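PDB 3TQC: pantothenate kinase from Coxiella burnetii, which catalyses the ATP-dependent phosphorylation of pantothenate to 4'-phosphopantothenate, the first step of coenzyme A biosynthesis from this vitamin. Local coordinates for the interface of chains A and B. Residues are numbered along the deposited sequence; one frame, centred on the assembly and turned at random. Chains: chain A/B, Pantothenate kinase.

Contact 1: the interface of chains A and B. Residues chain A 83-84, 86; chain B 17-19, 24, 27, 318.
The C-terminal tip of the long helix 52-84 of chain A, with the loop that follows it, packs on strand 16-20 and the short helix 21-25 of chain B. A:Leu84 is the hub of this mainly apolar patch. One of its methyls, CD1, reaches CD2 of B:Leu318 at 3.3 Å, a tight contact, while the other, CD2, lies 3.7 Å from CZ3 at the six-membered rim of B:Trp24. Both methyls also touch CZ of B:Phe19, whose side chain runs roughly perpendicular to that of A:Leu84. B:Trp24 covers a face of the B:Phe19 ring from within its own chain and so helps hold that ring in place. A:Lys86 slides past B:Phe19 in the opposite direction, laying CE over the ring face, 3.8 Å from its centroid. A bend in the lysine chain (chi2 -70°) carries it across the ring, and NZ then donates a 2.8 Å hydrogen bond to the backbone O of B:Gln18, approaching nearly along the C=O axis (163°). A water also joins this NZ to the backbone N of B:Gln18, the water oxygen lying 3.0 Å from that N. At the other end A:Phe83 and B:Phe27 lie side by side and point the same way, CE1 of the former 3.6 Å from CD1 of the latter. The patch sits where helix 52-84 ends, at one edge of the two-fold interface, against the N-terminal segment of the partner.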
loop_
_atom_site.group_PDB
_atom_site.type_symbol
_atom_site.label_atom_id
_atom_site.label_comp_id
_atom_site.label_asym_id
_atom_site.label_seq_id
_atom_site.Cartn_x
_atom_site.Cartn_y
_atom_site.Cartn_z
ATOM N N PHE A 83 -19.712 -15.260 1.358
ATOM C CA PHE A 83 -20.402 -14.605 0.260
ATOM C C PHE A 83 -19.893 -15.095 -1.083
ATOM O O PHE A 83 -20.682 -15.461 -1.929
ATOM C CB PHE A 83 -20.251 -13.090 0.322
ATOM C CG PHE A 83 -20.839 -12.385 -0.863
ATOM C CD1 PHE A 83 -22.211 -12.355 -1.051
ATOM C CD2 PHE A 83 -20.015 -11.763 -1.793
ATOM C CE1 PHE A 83 -22.766 -11.709 -2.134
ATOM C CE2 PHE A 83 -20.551 -11.107 -2.881
ATOM C CZ PHE A 83 -21.930 -11.075 -3.060
ATOM N N LEU A 84 -18.574 -15.104 -1.260
ATOM C CA LEU A 84 -17.975 -15.516 -2.530
ATOM C C LEU A 84 -17.953 -17.028 -2.725
ATOM O O LEU A 84 -17.510 -17.489 -3.755
ATOM C CB LEU A 84 -16.548 -14.965 -2.676
ATOM C CG LEU A 84 -16.423 -13.449 -2.783
ATOM C CD1 LEU A 84 -15.020 -13.008 -2.462
ATOM C CD2 LEU A 84 -16.838 -12.980 -4.154
ATOM N N LYS A 86 -16.086 -19.284 -1.369
ATOM C CA LYS A 86 -14.736 -19.840 -1.408
ATOM C C LYS A 86 -14.440 -20.532 -0.075
ATOM O O LYS A 86 -14.650 -19.953 0.996
ATOM C CB LYS A 86 -13.688 -18.771 -1.725
ATOM C CG LYS A 86 -13.729 -18.255 -3.174
ATOM C CD LYS A 86 -13.263 -19.309 -4.175
ATOM C CE LYS A 86 -13.136 -18.738 -5.586
ATOM N NZ LYS A 86 -12.467 -19.686 -6.551
ATOM N N LEU B 17 -7.582 -15.056 -4.902
ATOM C CA LEU B 17 -8.741 -15.864 -5.244
ATOM C C LEU B 17 -9.039 -15.546 -6.688
ATOM O O LEU B 17 -8.978 -14.396 -7.099
ATOM C CB LEU B 17 -9.984 -15.491 -4.422
ATOM C CG LEU B 17 -9.938 -15.662 -2.917
ATOM C CD1 LEU B 17 -11.274 -15.211 -2.306
ATOM C CD2 LEU B 17 -9.583 -17.100 -2.530
ATOM N N GLN B 18 -9.390 -16.580 -7.434
ATOM C CA GLN B 18 -9.667 -16.467 -8.847
ATOM C C GLN B 18 -11.072 -16.952 -9.105
ATOM O O GLN B 18 -11.473 -17.938 -8.526
ATOM C CB GLN B 18 -8.649 -17.299 -9.626
ATOM C CG GLN B 18 -7.380 -16.501 -9.832
ATOM C CD GLN B 18 -6.187 -17.339 -10.177
ATOM O OE1 GLN B 18 -6.214 -18.083 -11.139
ATOM N NE2 GLN B 18 -5.114 -17.206 -9.388
ATOM N N PHE B 19 -11.798 -16.236 -9.963
ATOM C CA PHE B 19 -13.159 -16.607 -10.377
ATOM C C PHE B 19 -13.310 -16.477 -11.881
ATOM O O PHE B 19 -13.027 -15.426 -12.437
ATOM C CB PHE B 19 -14.209 -15.658 -9.774
ATOM C CG PHE B 19 -14.119 -15.477 -8.299
ATOM C CD1 PHE B 19 -14.991 -16.151 -7.454
ATOM C CD2 PHE B 19 -13.215 -14.586 -7.751
ATOM C CE1 PHE B 19 -14.936 -15.951 -6.066
ATOM C CE2 PHE B 19 -13.146 -14.385 -6.365
ATOM C CZ PHE B 19 -13.993 -15.073 -5.525
ATOM N N TRP B 24 -17.955 -16.501 -10.204
ATOM C CA TRP B 24 -18.406 -15.201 -9.718
ATOM C C TRP B 24 -19.920 -15.170 -9.477
ATOM O O TRP B 24 -20.379 -14.527 -8.528
ATOM C CB TRP B 24 -18.003 -14.089 -10.691
ATOM C CG TRP B 24 -18.255 -12.739 -10.137
ATOM C CD1 TRP B 24 -19.262 -11.890 -10.477
ATOM C CD2 TRP B 24 -17.511 -12.090 -9.099
ATOM N NE1 TRP B 24 -19.174 -10.741 -9.732
ATOM C CE2 TRP B 24 -18.119 -10.849 -8.866
ATOM C CE3 TRP B 24 -16.403 -12.451 -8.332
ATOM C CZ2 TRP B 24 -17.651 -9.961 -7.914
ATOM C CZ3 TRP B 24 -15.930 -11.566 -7.396
ATOM C CH2 TRP B 24 -16.549 -10.333 -7.192
ATOM N N PHE B 27 -21.831 -16.641 -6.056
ATOM C CA PHE B 27 -21.899 -15.859 -4.807
ATOM C C PHE B 27 -23.124 -16.177 -3.935
ATOM O O PHE B 27 -24.220 -16.437 -4.440
ATOM C CB PHE B 27 -21.845 -14.349 -5.100
ATOM C CG PHE B 27 -23.051 -13.813 -5.862
ATOM C CD1 PHE B 27 -24.075 -13.141 -5.189
ATOM C CD2 PHE B 27 -23.151 -13.955 -7.248
ATOM C CE1 PHE B 27 -25.177 -12.633 -5.883
ATOM C CE2 PHE B 27 -24.249 -13.452 -7.950
ATOM C CZ PHE B 27 -25.266 -12.792 -7.263
ATOM N N LEU B 318 -9.081 -11.671 -6.737
ATOM C CA LEU B 318 -9.268 -10.934 -5.503
ATOM C C LEU B 318 -8.194 -11.408 -4.539
ATOM O O LEU B 318 -8.047 -12.619 -4.296
ATOM C CB LEU B 318 -10.677 -11.186 -4.933
ATOM C CG LEU B 318 -11.037 -10.581 -3.564
ATOM C CD1 LEU B 318 -10.993 -9.063 -3.545
ATOM C CD2 LEU B 318 -12.421 -11.057 -3.166
HETATM O O HOH W 1 -9.321 -19.184 -5.956
#

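Contact 2: the interface of chains A and B. Residues chain A 210, 296-297, 300; chain B 213, 218, 220, 222.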
loop_
_atom_site.group_PDB
_atom_site.type_symbol
_atom_site.label_atom_id
_atom_site.label_comp_id
_atom_site.label_asym_id
_atom_site.label_seq_id
_atom_site.Cartn_x
_atom_site.Cartn_y
_atom_site.Cartn_z
ATOM N N THR A 210 10.201 1.023 -2.089
ATOM C CA THR A 210 9.771 0.439 -3.344
ATOM C C THR A 210 10.941 -0.284 -3.990
ATOM O O THR A 210 12.076 -0.196 -3.519
ATOM C CB THR A 210 9.224 1.496 -4.318
ATOM O OG1 THR A 210 10.259 2.414 -4.682
ATOM C CG2 THR A 210 8.076 2.256 -3.685
ATOM N N PRO A 296 12.535 8.718 4.575
ATOM C CA PRO A 296 11.641 9.225 3.556
ATOM C C PRO A 296 10.305 8.467 3.441
ATOM O O PRO A 296 9.327 9.033 2.988
ATOM C CB PRO A 296 12.469 9.081 2.288
ATOM C CG PRO A 296 13.848 9.276 2.763
ATOM C CD PRO A 296 13.889 8.515 4.038
ATOM N N TYR A 297 10.283 7.206 3.847
ATOM C CA TYR A 297 9.086 6.390 3.723
ATOM C C TYR A 297 8.308 6.259 5.028
ATOM O O TYR A 297 7.388 5.462 5.124
ATOM C CB TYR A 297 9.455 5.017 3.153
ATOM C CG TYR A 297 10.017 5.116 1.756
ATOM C CD1 TYR A 297 9.180 5.166 0.653
ATOM C CD2 TYR A 297 11.389 5.195 1.543
ATOM C CE1 TYR A 297 9.694 5.268 -0.626
ATOM C CE2 TYR A 297 11.906 5.292 0.276
ATOM C CZ TYR A 297 11.059 5.336 -0.800
ATOM O OH TYR A 297 11.591 5.427 -2.061
ATOM N N ARG A 300 4.354 6.419 5.165
ATOM C CA ARG A 300 3.596 5.319 4.622
ATOM C C ARG A 300 3.075 4.455 5.767
ATOM O O ARG A 300 2.117 3.721 5.582
ATOM C CB ARG A 300 4.457 4.496 3.682
ATOM C CG ARG A 300 4.974 5.283 2.465
ATOM C CD ARG A 300 5.458 4.317 1.372
ATOM N NE ARG A 300 4.373 3.504 0.804
ATOM C CZ ARG A 300 4.410 2.187 0.583
ATOM N NH1 ARG A 300 5.488 1.465 0.851
ATOM N NH2 ARG A 300 3.348 1.581 0.068
ATOM N N ARG B 213 11.593 10.495 -7.171
ATOM C CA ARG B 213 12.478 10.958 -6.096
ATOM C C ARG B 213 13.248 12.173 -6.618
ATOM O O ARG B 213 14.271 12.008 -7.268
ATOM C CB ARG B 213 13.487 9.876 -5.643
ATOM C CG ARG B 213 12.976 8.429 -5.505
ATOM C CD ARG B 213 12.308 8.114 -4.168
ATOM N NE ARG B 213 13.171 8.202 -2.980
ATOM C CZ ARG B 213 13.955 7.230 -2.499
ATOM N NH1 ARG B 213 14.059 6.057 -3.109
ATOM N NH2 ARG B 213 14.668 7.443 -1.399
ATOM N N GLN B 218 13.812 13.353 0.051
ATOM C CA GLN B 218 12.449 13.834 -0.083
ATOM C C GLN B 218 11.445 12.818 0.470
ATOM O O GLN B 218 11.553 11.631 0.172
ATOM C CB GLN B 218 12.166 14.091 -1.561
ATOM C CG GLN B 218 10.750 14.511 -1.880
ATOM C CD GLN B 218 10.465 14.518 -3.370
ATOM O OE1 GLN B 218 10.876 13.615 -4.111
ATOM N NE2 GLN B 218 9.739 15.532 -3.815
ATOM N N GLN B 220 8.299 10.537 0.810
ATOM C CA GLN B 220 7.608 9.804 -0.233
ATOM C C GLN B 220 6.339 9.175 0.308
ATOM O O GLN B 220 6.370 8.373 1.240
ATOM C CB GLN B 220 8.506 8.712 -0.841
ATOM C CG GLN B 220 9.756 9.219 -1.611
ATOM C CD GLN B 220 9.422 10.143 -2.787
ATOM O OE1 GLN B 220 8.537 9.853 -3.598
ATOM N NE2 GLN B 220 10.126 11.261 -2.874
ATOM N N PHE B 222 2.642 7.578 -1.670
ATOM C CA PHE B 222 2.007 7.197 -2.917
ATOM C C PHE B 222 0.515 7.395 -2.798
ATOM O O PHE B 222 -0.017 7.422 -1.694
ATOM C CB PHE B 222 2.280 5.727 -3.206
ATOM C CG PHE B 222 3.708 5.335 -3.010
ATOM C CD1 PHE B 222 4.728 6.165 -3.437
ATOM C CD2 PHE B 222 4.037 4.131 -2.417
ATOM C CE1 PHE B 222 6.036 5.809 -3.264
ATOM C CE2 PHE B 222 5.356 3.776 -2.255
ATOM C CZ PHE B 222 6.351 4.622 -2.678
#
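B:Phe222, in a loop of chain B, packs its ring between A:Thr210, A:Tyr297 and A:Arg300 in this patch of the two-fold interface. The ring tip meets the methyl of A:Thr210, although the modelled spacing there is too short to be trusted. CZ of B:Phe222 also reaches the ring edge of A:Tyr297, 4.0 Å from CE1. Alongside, A:Arg300 presents a face of its guanidinium to the rim of the phenylalanine ring, with its CZ 3.4 Å from CE2 of B:Phe222; the two planes are inclined by 41°, so this is an oblique contact and not a flat stack. A bend at chi3 (65°) in the arginine chain brings the guanidinium there. Further out, A:Tyr297 and B:Gln220 run side by side, with CE1 of the tyrosine 3.6 Å from CB of the glutamine. The tyrosine hydroxyl OH lies 2.8 Å from NH1 of B:Arg213, at best a weak hydrogen bond, because the hydroxyl stands over the guanidinium face, with ring and guanidinium planes 74° apart; electrostatic attraction may contribute. A backbone hydrogen bond joins the 3-10 helix 295-300 of chain A to a loop of chain B, with B:Gln220 N donating to A:Pro296 O at 2.8 Å. Behind it, within chain B, NE2 of B:Gln220 donates to the side-chain OE1 of B:Gln218 at 2.8 Å, from well above the plane of the acceptor amide.

Contact 3: the interface of chains A and B. Residues chain A 17, 19, 24, 65, 69, 318; chain B 80-81, 84, 86.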
loop_
_atom_site.group_PDB
_atom_site.type_symbol
_atom_site.label_atom_id
_atom_site.label_comp_id
_atom_site.label_asym_id
_atom_site.label_seq_id
_atom_site.Cartn_x
_atom_site.Cartn_y
_atom_site.Cartn_z
ATOM N N LEU A 17 -4.569 10.179 13.747
ATOM C CA LEU A 17 -4.926 10.369 15.145
ATOM C C LEU A 17 -3.631 10.539 15.927
ATOM O O LEU A 17 -2.624 9.900 15.631
ATOM C CB LEU A 17 -5.697 9.166 15.691
ATOM C CG LEU A 17 -7.104 8.928 15.136
ATOM C CD1 LEU A 17 -7.796 7.790 15.845
ATOM C CD2 LEU A 17 -7.945 10.186 15.219
ATOM N N PHE A 19 -1.744 10.820 19.771
ATOM C CA PHE A 19 -1.780 10.589 21.221
ATOM C C PHE A 19 -0.461 10.925 21.887
ATOM O O PHE A 19 0.586 10.430 21.471
ATOM C CB PHE A 19 -2.035 9.115 21.535
ATOM C CG PHE A 19 -3.187 8.520 20.800
ATOM C CD1 PHE A 19 -4.425 8.384 21.419
ATOM C CD2 PHE A 19 -3.035 8.068 19.504
ATOM C CE1 PHE A 19 -5.498 7.817 20.761
ATOM C CE2 PHE A 19 -4.107 7.497 18.836
ATOM C CZ PHE A 19 -5.343 7.369 19.477
ATOM N N TRP A 24 -2.732 8.081 25.367
ATOM C CA TRP A 24 -2.599 6.661 25.109
ATOM C C TRP A 24 -3.115 5.851 26.321
ATOM O O TRP A 24 -3.743 4.811 26.147
ATOM C CB TRP A 24 -1.148 6.308 24.765
ATOM C CG TRP A 24 -1.009 4.960 24.224
ATOM C CD1 TRP A 24 -0.538 3.858 24.876
ATOM C CD2 TRP A 24 -1.370 4.531 22.913
ATOM N NE1 TRP A 24 -0.570 2.768 24.037
ATOM C CE2 TRP A 24 -1.087 3.155 22.830
ATOM C CE3 TRP A 24 -1.898 5.179 21.793
ATOM C CZ2 TRP A 24 -1.327 2.418 21.683
ATOM C CZ3 TRP A 24 -2.135 4.449 20.658
ATOM C CH2 TRP A 24 -1.846 3.082 20.609
ATOM N N LEU A 65 -4.980 -2.815 20.429
ATOM C CA LEU A 65 -5.379 -2.054 19.249
ATOM C C LEU A 65 -5.121 -2.869 17.990
ATOM O O LEU A 65 -5.963 -2.976 17.123
ATOM C CB LEU A 65 -4.622 -0.736 19.187
ATOM C CG LEU A 65 -4.861 0.135 17.951
ATOM C CD1 LEU A 65 -6.322 0.484 17.809
ATOM C CD2 LEU A 65 -4.009 1.380 18.081
ATOM N N TYR A 69 -7.629 -4.805 14.671
ATOM C CA TYR A 69 -7.376 -4.899 13.215
ATOM C C TYR A 69 -7.290 -6.343 12.717
ATOM O O TYR A 69 -7.875 -6.699 11.679
ATOM C CB TYR A 69 -6.083 -4.173 12.830
ATOM C CG TYR A 69 -6.226 -2.678 12.743
ATOM C CD1 TYR A 69 -6.154 -2.015 11.511
ATOM C CD2 TYR A 69 -6.436 -1.916 13.889
ATOM C CE1 TYR A 69 -6.286 -0.613 11.433
ATOM C CE2 TYR A 69 -6.582 -0.525 13.822
ATOM C CZ TYR A 69 -6.501 0.121 12.595
ATOM O OH TYR A 69 -6.654 1.490 12.547
ATOM N N LEU A 318 -1.588 7.379 14.539
ATOM C CA LEU A 318 -2.366 6.266 14.008
ATOM C C LEU A 318 -3.245 6.790 12.895
ATOM O O LEU A 318 -4.038 7.710 13.114
ATOM C CB LEU A 318 -3.231 5.631 15.099
ATOM C CG LEU A 318 -4.239 4.563 14.668
ATOM C CD1 LEU A 318 -3.566 3.391 13.947
ATOM C CD2 LEU A 318 -4.994 4.053 15.885
ATOM N N THR B 80 -12.395 0.698 17.445
ATOM C CA THR B 80 -11.071 1.208 17.820
ATOM C C THR B 80 -11.125 2.600 18.400
ATOM O O THR B 80 -10.399 2.895 19.331
ATOM C CB THR B 80 -10.083 1.208 16.643
ATOM O OG1 THR B 80 -10.635 1.952 15.551
ATOM C CG2 THR B 80 -9.807 -0.193 16.211
ATOM N N TYR B 81 -11.987 3.463 17.871
ATOM C CA TYR B 81 -12.113 4.812 18.438
ATOM C C TYR B 81 -12.750 4.790 19.833
ATOM O O TYR B 81 -12.384 5.585 20.700
ATOM C CB TYR B 81 -12.897 5.728 17.502
ATOM C CG TYR B 81 -12.106 6.210 16.319
ATOM C CD1 TYR B 81 -12.167 7.526 15.913
ATOM C CD2 TYR B 81 -11.274 5.358 15.618
ATOM C CE1 TYR B 81 -11.436 7.968 14.822
ATOM C CE2 TYR B 81 -10.562 5.786 14.540
ATOM C CZ TYR B 81 -10.639 7.086 14.140
ATOM O OH TYR B 81 -9.898 7.494 13.056
ATOM N N LEU B 84 -9.802 3.641 21.841
ATOM C CA LEU B 84 -8.767 4.673 21.934
ATOM C C LEU B 84 -9.270 5.946 22.595
ATOM O O LEU B 84 -8.487 6.861 22.828
ATOM C CB LEU B 84 -8.207 5.006 20.551
ATOM C CG LEU B 84 -7.387 3.888 19.927
ATOM C CD1 LEU B 84 -7.091 4.208 18.480
ATOM C CD2 LEU B 84 -6.117 3.710 20.710
ATOM N N LYS B 86 -11.371 8.207 21.290
ATOM C CA LYS B 86 -11.282 9.295 20.310
ATOM C C LYS B 86 -12.673 9.612 19.774
ATOM O O LYS B 86 -13.394 8.712 19.367
ATOM C CB LYS B 86 -10.330 8.929 19.170
ATOM C CG LYS B 86 -8.838 9.014 19.533
ATOM C CD LYS B 86 -8.381 10.464 19.742
ATOM C CE LYS B 86 -6.911 10.585 20.109
ATOM N NZ LYS B 86 -6.530 12.009 20.386
HETATM O O HOH W 2 -8.040 2.736 14.405
#
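A water bridges A:Tyr69 and B:Thr80, lying 2.6 Å from the phenolic OH of the tyrosine and 2.9 Å from OG1 of the threonine. Both residues belong to helix 52-84, the long helix that each subunit of this prokaryotic pantothenate kinase contributes to the interface. B:Thr80 divides its two branches: OG1 sits between the backbone N and the carbonyl carbon (chi1 56°) and takes the water, leaving the methyl CG2 to touch CD1 of A:Leu65 at 3.9 Å and the ring edge atom CE2 of A:Tyr69. One helical turn on, B:Leu84 enters a pocket formed by A:Leu65, A:Phe19, A:Trp24 and A:Leu318. Its two methyls share the contact: CD1 presses on CD2 of A:Leu318 at a tight 3.3 Å and on CZ of A:Phe19 at 3.7 Å, while CD2 turns toward the rim of A:Trp24. The leucine crosses both A:Phe19 and A:Leu65 at about a right angle. A:Phe19 is in turn backed by A:Trp24, whose CE3 lies over a face of the phenylalanine ring. The aliphatic part of B:Lys86 also packs on A:Phe19, with CG 3.8 Å from CE1. On the other flank, A:Leu17 sets CD1 over a face of the B:Tyr81 ring, 3.8 Å from its centroid and displaced toward the hydroxyl-bearing rim, where CZ of the tyrosine is its nearest atom at 3.4 Å.

Contact 4: the interface of chains A and B. Residues chain A 17, 320-321; chain B 77, 81, 89-91.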
loop_
_atom_site.group_PDB
_atom_site.type_symbol
_atom_site.label_atom_id
_atom_site.label_comp_id
_atom_site.label_asym_id
_atom_site.label_seq_id
_atom_site.Cartn_x
_atom_site.Cartn_y
_atom_site.Cartn_z
ATOM N N LEU A 17 -4.569 10.179 13.747
ATOM C CA LEU A 17 -4.926 10.369 15.145
ATOM C C LEU A 17 -3.631 10.539 15.927
ATOM O O LEU A 17 -2.624 9.900 15.631
ATOM C CB LEU A 17 -5.697 9.166 15.691
ATOM C CG LEU A 17 -7.104 8.928 15.136
ATOM C CD1 LEU A 17 -7.796 7.790 15.845
ATOM C CD2 LEU A 17 -7.945 10.186 15.219
ATOM N N LYS A 320 -6.070 7.730 10.528
ATOM C CA LYS A 320 -7.506 7.809 10.749
ATOM C C LYS A 320 -8.161 6.843 9.804
ATOM O O LYS A 320 -7.709 6.694 8.654
ATOM C CB LYS A 320 -8.042 9.197 10.451
ATOM C CG LYS A 320 -7.548 10.271 11.394
ATOM C CD LYS A 320 -8.033 11.635 10.943
ATOM C CE LYS A 320 -7.510 12.743 11.830
ATOM N NZ LYS A 320 -7.827 14.089 11.250
ATOM N N ILE A 321 -9.209 6.183 10.290
ATOM C CA ILE A 321 -10.006 5.290 9.472
ATOM C C ILE A 321 -11.484 5.672 9.579
ATOM O O ILE A 321 -12.373 5.040 8.982
ATOM C CB ILE A 321 -9.755 3.810 9.837
ATOM C CG1 ILE A 321 -10.044 3.516 11.315
ATOM C CG2 ILE A 321 -8.292 3.437 9.518
ATOM C CD1 ILE A 321 -10.215 2.028 11.628
ATOM O OXT ILE A 321 -11.817 6.674 10.263
ATOM N N GLN B 77 -13.410 1.234 12.749
ATOM C CA GLN B 77 -13.369 2.620 13.193
ATOM C C GLN B 77 -14.164 2.785 14.495
ATOM O O GLN B 77 -13.618 3.277 15.482
ATOM C CB GLN B 77 -13.899 3.531 12.076
ATOM C CG GLN B 77 -13.784 5.027 12.345
ATOM C CD GLN B 77 -14.909 5.566 13.210
ATOM O OE1 GLN B 77 -16.029 5.073 13.157
ATOM N NE2 GLN B 77 -14.604 6.563 14.036
ATOM N N TYR B 81 -11.987 3.463 17.871
ATOM C CA TYR B 81 -12.113 4.812 18.438
ATOM C C TYR B 81 -12.750 4.790 19.833
ATOM O O TYR B 81 -12.384 5.585 20.700
ATOM C CB TYR B 81 -12.897 5.728 17.502
ATOM C CG TYR B 81 -12.106 6.210 16.319
ATOM C CD1 TYR B 81 -12.167 7.526 15.913
ATOM C CD2 TYR B 81 -11.274 5.358 15.618
ATOM C CE1 TYR B 81 -11.436 7.968 14.822
ATOM C CE2 TYR B 81 -10.562 5.786 14.540
ATOM C CZ TYR B 81 -10.639 7.086 14.140
ATOM O OH TYR B 81 -9.898 7.494 13.056
ATOM N N PRO B 89 -14.748 11.662 13.947
ATOM C CA PRO B 89 -15.538 10.812 13.082
ATOM C C PRO B 89 -14.667 10.050 12.103
ATOM O O PRO B 89 -13.482 10.357 11.940
ATOM C CB PRO B 89 -16.437 11.795 12.340
ATOM C CG PRO B 89 -15.756 13.104 12.413
ATOM C CD PRO B 89 -14.757 13.070 13.522
ATOM N N LYS B 90 -15.265 9.060 11.462
ATOM C CA LYS B 90 -14.610 8.352 10.374
ATOM C C LYS B 90 -14.256 9.265 9.204
ATOM O O LYS B 90 -14.829 10.335 9.009
ATOM C CB LYS B 90 -15.486 7.210 9.865
ATOM C CG LYS B 90 -16.696 7.662 9.048
ATOM C CD LYS B 90 -17.673 6.506 8.826
ATOM C CE LYS B 90 -18.872 6.944 7.977
ATOM N NZ LYS B 90 -18.564 6.912 6.507
ATOM N N VAL B 91 -13.295 8.802 8.429
ATOM C CA VAL B 91 -12.959 9.393 7.166
ATOM C C VAL B 91 -13.495 8.405 6.106
ATOM O O VAL B 91 -13.854 7.270 6.447
ATOM C CB VAL B 91 -11.432 9.578 7.028
ATOM C CG1 VAL B 91 -10.950 10.675 7.927
ATOM C CG2 VAL B 91 -10.711 8.296 7.328
HETATM O O HOH W 3 -11.239 8.949 11.319
#
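The C-terminal tail 320-321 of chain A, which follows strand 313-319, meets helix 52-84 and the loop 89-91 of chain B. In this P-loop kinase of the prokaryotic pantothenate kinase family, that loop leads into strand 93-98 and on to the nucleotide-binding GSVAVGKS segment. B:Tyr81 receives the tail: the backbone N of A:Ile321 donates to its hydroxyl OH at 3.1 Å, and CA and CB of A:Lys320 pack beside the same oxygen. The terminal carboxylate oxygen OXT of A:Ile321 accepts a hydrogen bond from the backbone N of B:Val91 at 3.2 Å, with an angle of 155° at the hydrogen. A water lies between these groups, 2.6 Å from OXT of A:Ile321, 2.6 Å from OH of B:Tyr81 and 2.7 Å from the backbone O of B:Pro89. With its oxygen already accepting from the peptide N, the phenol could plausibly give its own hydrogen to this water, which could then donate to the carboxylate and the carbonyl. The side chain of A:Ile321 turns CG1 between its backbone N and carbonyl carbon (chi1 58°), which sends CD1 onto the helix backbone at B:Gln77, 3.6 Å from CA. B:Gln77 bends at chi2 (-82°) and lays NE2 over the face of B:Tyr81 opposite to A:Leu17, so the ring is covered on both sides. Next to the carboxylate, CG2 of B:Val91 lies 3.5 Å from C of A:Ile321.

Contacts 3 and 4 are neighbours, their C-alpha centres about 8 Å apart, and share A:Leu17 and B:Tyr81; together they form one continuous stretch along helix 52-84 of chain B. Contact 1 lies about 33 Å from contact 3 and repeats part of it with the chains exchanged, so the end of each helix 52-84 packs on the N-terminal strand of the partner. Contact 2, about 24 Å from contact 3 and 34 Å from contact 1, adds a separate patch around the 3-10 helix 295-300. This reciprocal, spread-out pairing suggests that the two-fold dimer is probably the functional assembly.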